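Local coordinates for protein aldolase (Klebsiella pneumoniae, PDB 6VOQ) that is a zinc-binding member of the class II aldolase and adducin family, with an alpha/beta fold built round a central mixed sheet, at residues A54-W66 against D70-L84. Sequence-based numbering, arbitrary orientation.
With ZN (zinc ion), chain B.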
# COMPACT_ATOMS: atom_id res chain seq x y z
N ALA A 54 5.99 7.85 24.95
CA ALA A 54 6.62 9.15 25.16
C ALA A 54 7.48 9.14 26.42
O ALA A 54 8.60 9.65 26.44
CB ALA A 54 5.55 10.23 25.27
N GLN A 55 6.96 8.53 27.47
CA GLN A 55 7.57 8.56 28.77
C GLN A 55 8.89 7.82 28.83
O GLN A 55 9.71 8.15 29.69
CB GLN A 55 6.58 7.97 29.76
CG GLN A 55 5.70 9.04 30.34
CD GLN A 55 6.57 10.21 30.79
OE1 GLN A 55 7.04 10.27 31.93
NE2 GLN A 55 6.90 11.10 29.83
N ARG A 56 9.15 6.88 27.92
CA ARG A 56 10.32 6.02 28.00
C ARG A 56 11.27 6.21 26.83
O ARG A 56 12.24 5.45 26.69
CB ARG A 56 9.85 4.56 28.10
CG ARG A 56 9.35 4.23 29.50
CD ARG A 56 8.35 3.10 29.48
NE ARG A 56 8.81 1.99 28.66
CZ ARG A 56 9.62 1.02 29.09
NH1 ARG A 56 10.04 1.01 30.35
NH2 ARG A 56 9.99 0.05 28.26
N LEU A 57 11.05 7.22 26.00
CA LEU A 57 12.00 7.53 24.94
C LEU A 57 13.35 7.86 25.55
O LEU A 57 13.45 8.49 26.61
CB LEU A 57 11.49 8.70 24.10
CG LEU A 57 10.18 8.48 23.34
CD1 LEU A 57 9.62 9.82 22.91
CD2 LEU A 57 10.38 7.57 22.12
N SER A 58 14.41 7.39 24.90
CA SER A 58 15.75 7.55 25.44
C SER A 58 16.20 9.00 25.35
O SER A 58 15.83 9.74 24.44
CB SER A 58 16.73 6.68 24.68
OG SER A 58 16.12 5.47 24.29
N VAL A 59 17.02 9.40 26.32
CA VAL A 59 17.75 10.65 26.26
C VAL A 59 19.22 10.34 26.48
O VAL A 59 19.59 9.70 27.47
CB VAL A 59 17.25 11.67 27.30
CG1 VAL A 59 18.10 12.91 27.25
CG2 VAL A 59 15.80 12.01 27.05
N VAL A 60 20.06 10.79 25.55
CA VAL A 60 21.50 10.53 25.57
C VAL A 60 22.21 11.83 25.19
O VAL A 60 21.66 12.67 24.46
CB VAL A 60 21.84 9.37 24.60
CG1 VAL A 60 21.29 9.64 23.22
CG2 VAL A 60 23.33 9.11 24.54
N THR A 61 23.41 12.03 25.72
CA THR A 61 24.25 13.14 25.29
C THR A 61 24.87 12.82 23.94
O THR A 61 25.00 11.66 23.54
CB THR A 61 25.37 13.44 26.30
OG1 THR A 61 26.38 12.42 26.22
CG2 THR A 61 24.83 13.51 27.72
N LEU A 62 25.28 13.88 23.22
CA LEU A 62 25.91 13.68 21.92
C LEU A 62 27.20 12.88 22.03
O LEU A 62 27.66 12.31 21.02
CB LEU A 62 26.17 15.03 21.25
CG LEU A 62 24.92 15.77 20.76
CD1 LEU A 62 25.29 17.02 19.98
CD2 LEU A 62 24.04 14.86 19.91
N GLN A 63 27.80 12.79 23.21
CA GLN A 63 29.01 12.01 23.41
C GLN A 63 28.72 10.57 23.83
O GLN A 63 29.67 9.83 24.10
CB GLN A 63 29.92 12.69 24.44
CG GLN A 63 30.38 14.07 24.02
CD GLN A 63 29.28 15.11 24.16
OE1 GLN A 63 28.49 15.08 25.11
NE2 GLN A 63 29.22 16.03 23.20
N GLY A 64 27.45 10.18 23.91
CA GLY A 64 27.08 8.80 24.13
C GLY A 64 26.65 8.42 25.53
O GLY A 64 26.43 7.23 25.78
N GLU A 65 26.53 9.37 26.45
CA GLU A 65 26.15 9.06 27.82
C GLU A 65 24.63 8.96 27.92
O GLU A 65 23.92 9.89 27.55
CB GLU A 65 26.69 10.12 28.77
CG GLU A 65 27.01 9.63 30.16
CD GLU A 65 27.13 10.76 31.17
OE1 GLU A 65 26.74 10.55 32.34
OE2 GLU A 65 27.61 11.86 30.79
N TRP A 66 24.16 7.83 28.43
CA TRP A 66 22.73 7.55 28.58
C TRP A 66 22.14 8.32 29.77
O TRP A 66 22.59 8.15 30.90
CB TRP A 66 22.57 6.03 28.74
CG TRP A 66 21.21 5.55 28.89
CD1 TRP A 66 20.08 6.13 28.39
CD2 TRP A 66 20.80 4.34 29.54
NE1 TRP A 66 18.99 5.38 28.73
CE2 TRP A 66 19.40 4.26 29.42
CE3 TRP A 66 21.47 3.33 30.23
CZ2 TRP A 66 18.65 3.22 29.96
CZ3 TRP A 66 20.72 2.28 30.77
CH2 TRP A 66 19.33 2.24 30.63
N ASP A 70 14.48 4.36 28.31
CA ASP A 70 15.05 3.07 27.96
C ASP A 70 16.39 3.26 27.27
O ASP A 70 16.69 4.34 26.76
CB ASP A 70 14.13 2.27 27.04
CG ASP A 70 12.78 1.95 27.66
OD1 ASP A 70 12.64 2.05 28.91
OD2 ASP A 70 11.88 1.58 26.89
N LYS A 71 17.18 2.19 27.23
CA LYS A 71 18.47 2.28 26.57
C LYS A 71 18.24 2.66 25.11
O LYS A 71 17.28 2.17 24.49
CB LYS A 71 19.26 0.96 26.69
CG LYS A 71 20.71 1.03 26.15
CD LYS A 71 21.69 1.70 27.14
CE LYS A 71 23.04 2.06 26.48
NZ LYS A 71 24.11 1.05 26.76
N PRO A 72 19.03 3.58 24.56
CA PRO A 72 18.78 4.02 23.19
C PRO A 72 19.00 2.91 22.17
O PRO A 72 19.67 1.91 22.43
CB PRO A 72 19.81 5.15 22.99
CG PRO A 72 20.88 4.85 23.97
CD PRO A 72 20.16 4.31 25.17
N SER A 73 18.40 3.10 21.00
CA SER A 73 18.71 2.28 19.85
C SER A 73 20.21 2.23 19.63
O SER A 73 20.91 3.24 19.81
CB SER A 73 18.01 2.84 18.61
OG SER A 73 18.31 2.06 17.47
N LYS A 74 20.72 1.06 19.26
CA LYS A 74 22.14 0.95 18.95
C LYS A 74 22.55 1.81 17.75
O LYS A 74 23.71 2.22 17.66
CB LYS A 74 22.51 -0.51 18.71
CG LYS A 74 22.03 -1.42 19.83
CD LYS A 74 22.26 -2.87 19.53
CE LYS A 74 23.52 -3.36 20.23
NZ LYS A 74 23.90 -4.74 19.79
N GLU A 75 21.62 2.12 16.85
CA GLU A 75 21.96 2.95 15.70
C GLU A 75 22.03 4.43 16.03
O GLU A 75 22.45 5.22 15.17
CB GLU A 75 20.94 2.71 14.58
CG GLU A 75 20.87 1.25 14.19
CD GLU A 75 20.04 1.01 12.96
OE1 GLU A 75 20.64 0.84 11.87
OE2 GLU A 75 18.80 0.98 13.08
N VAL A 76 21.67 4.82 17.26
CA VAL A 76 21.83 6.21 17.68
C VAL A 76 23.30 6.60 17.68
O VAL A 76 23.62 7.79 17.58
CB VAL A 76 21.17 6.41 19.06
CG1 VAL A 76 21.42 7.81 19.61
CG2 VAL A 76 19.67 6.14 18.96
N THR A 77 24.20 5.62 17.75
CA THR A 77 25.63 5.88 17.61
C THR A 77 25.93 6.70 16.36
O THR A 77 26.67 7.69 16.42
CB THR A 77 26.40 4.56 17.58
OG1 THR A 77 26.21 3.87 18.82
CG2 THR A 77 27.89 4.83 17.41
N PHE A 78 25.37 6.32 15.21
CA PHE A 78 25.69 7.10 14.02
C PHE A 78 24.73 8.27 13.81
O PHE A 78 25.02 9.14 12.99
CB PHE A 78 25.77 6.21 12.75
CG PHE A 78 24.48 5.52 12.34
CD1 PHE A 78 23.40 6.23 11.85
CD2 PHE A 78 24.40 4.14 12.36
CE1 PHE A 78 22.24 5.59 11.46
CE2 PHE A 78 23.24 3.48 11.95
CZ PHE A 78 22.17 4.20 11.51
N HIS A 79 23.61 8.31 14.53
CA HIS A 79 22.87 9.57 14.65
C HIS A 79 23.76 10.66 15.23
O HIS A 79 23.86 11.76 14.68
CB HIS A 79 21.66 9.38 15.54
CG HIS A 79 20.50 8.70 14.88
ND1 HIS A 79 19.25 9.26 14.82
CD2 HIS A 79 20.41 7.49 14.28
CE1 HIS A 79 18.43 8.44 14.20
NE2 HIS A 79 19.11 7.36 13.86
N ARG A 80 24.42 10.36 16.36
CA ARG A 80 25.25 11.34 17.04
C ARG A 80 26.36 11.85 16.14
O ARG A 80 26.66 13.05 16.16
CB ARG A 80 25.85 10.74 18.31
CG ARG A 80 24.79 10.31 19.32
CD ARG A 80 25.40 9.96 20.66
NE ARG A 80 25.92 8.60 20.69
CZ ARG A 80 27.21 8.29 20.73
NH1 ARG A 80 28.13 9.25 20.76
NH2 ARG A 80 27.58 7.01 20.77
N ALA A 81 26.99 10.96 15.37
CA ALA A 81 28.05 11.38 14.46
C ALA A 81 27.59 12.52 13.55
O ALA A 81 28.34 13.46 13.31
CB ALA A 81 28.53 10.20 13.62
N VAL A 82 26.34 12.46 13.07
CA VAL A 82 25.82 13.53 12.23
C VAL A 82 25.68 14.83 13.02
O VAL A 82 26.14 15.89 12.59
CB VAL A 82 24.48 13.12 11.60
CG1 VAL A 82 23.90 14.27 10.77
CG2 VAL A 82 24.65 11.86 10.78
N TYR A 83 25.03 14.76 14.18
CA TYR A 83 24.84 15.96 15.00
C TYR A 83 26.17 16.63 15.32
O TYR A 83 26.27 17.85 15.30
CB TYR A 83 24.13 15.62 16.31
CG TYR A 83 22.68 15.25 16.15
CD1 TYR A 83 21.72 16.21 15.88
CD2 TYR A 83 22.26 13.93 16.30
CE1 TYR A 83 20.39 15.87 15.75
CE2 TYR A 83 20.93 13.58 16.15
CZ TYR A 83 20.00 14.55 15.89
OH TYR A 83 18.67 14.23 15.75
N LEU A 84 27.20 15.83 15.62
CA LEU A 84 28.49 16.36 16.04
C LEU A 84 29.25 17.05 14.91
O LEU A 84 30.29 17.66 15.18
CB LEU A 84 29.35 15.24 16.63
CG LEU A 84 28.94 14.72 18.01
CD1 LEU A 84 29.59 13.38 18.25
CD2 LEU A 84 29.34 15.72 19.09
ZN ZN B . 19.13 0.49 10.23
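The beta hairpin at one edge of the sheet within the chain of this class II aldolase/adducin fold meets the segment leaving it, where Trp-66 lies flat against Lys-71 and Pro-72. With Trp-66 CG anti to the backbone N (chi1 -179°), one indole face receives Lys-71 CD, 3.7 Å from the six-membered ring centroid, and Pro-72 CD over the five-membered ring, two CH-pi contacts suited to an aliphatic stem and a rigid ring. Asp-70 O takes the hydroxyl of Ser-58, OG to O 2.8 Å, from above the carbonyl plane, and a weak bond from Trp-66 NE1. Small Ser-58 also lets Pro-72 come close. The Asp-70 carboxylate brings its oxygens over one face of the Arg-56 guanidinium, the two planes steeply inclined at 71°; NH2 to OD2 is 2.8 Å, a salt bridge of charge alone, whereas Asp-70 N donates to Arg-56 O at 3.0 Å.

At the hairpin's Thr-61 to Gly-64 turn, Arg-80 NH1 gives Leu-62 O a straight bond (3.1 Å, 166°) in the guanidinium plane. Gly-64 CA sits 3.4 Å above the centre of that group, an approach glycine permits. Leu-62 CD2 reaches Tyr-83 CB at 3.7 Å.

Glu-75 joins His-94, His-96 and His-161 on zinc. Helix 76-83 turns Val-76, Arg-80 and Tyr-83 to the hairpin, Val-76 and Tyr-83 also touching strand 40-42, while Phe-78 and Ala-81 meet helix 140-149 and His-79 and Val-82 rest on strand 91-94.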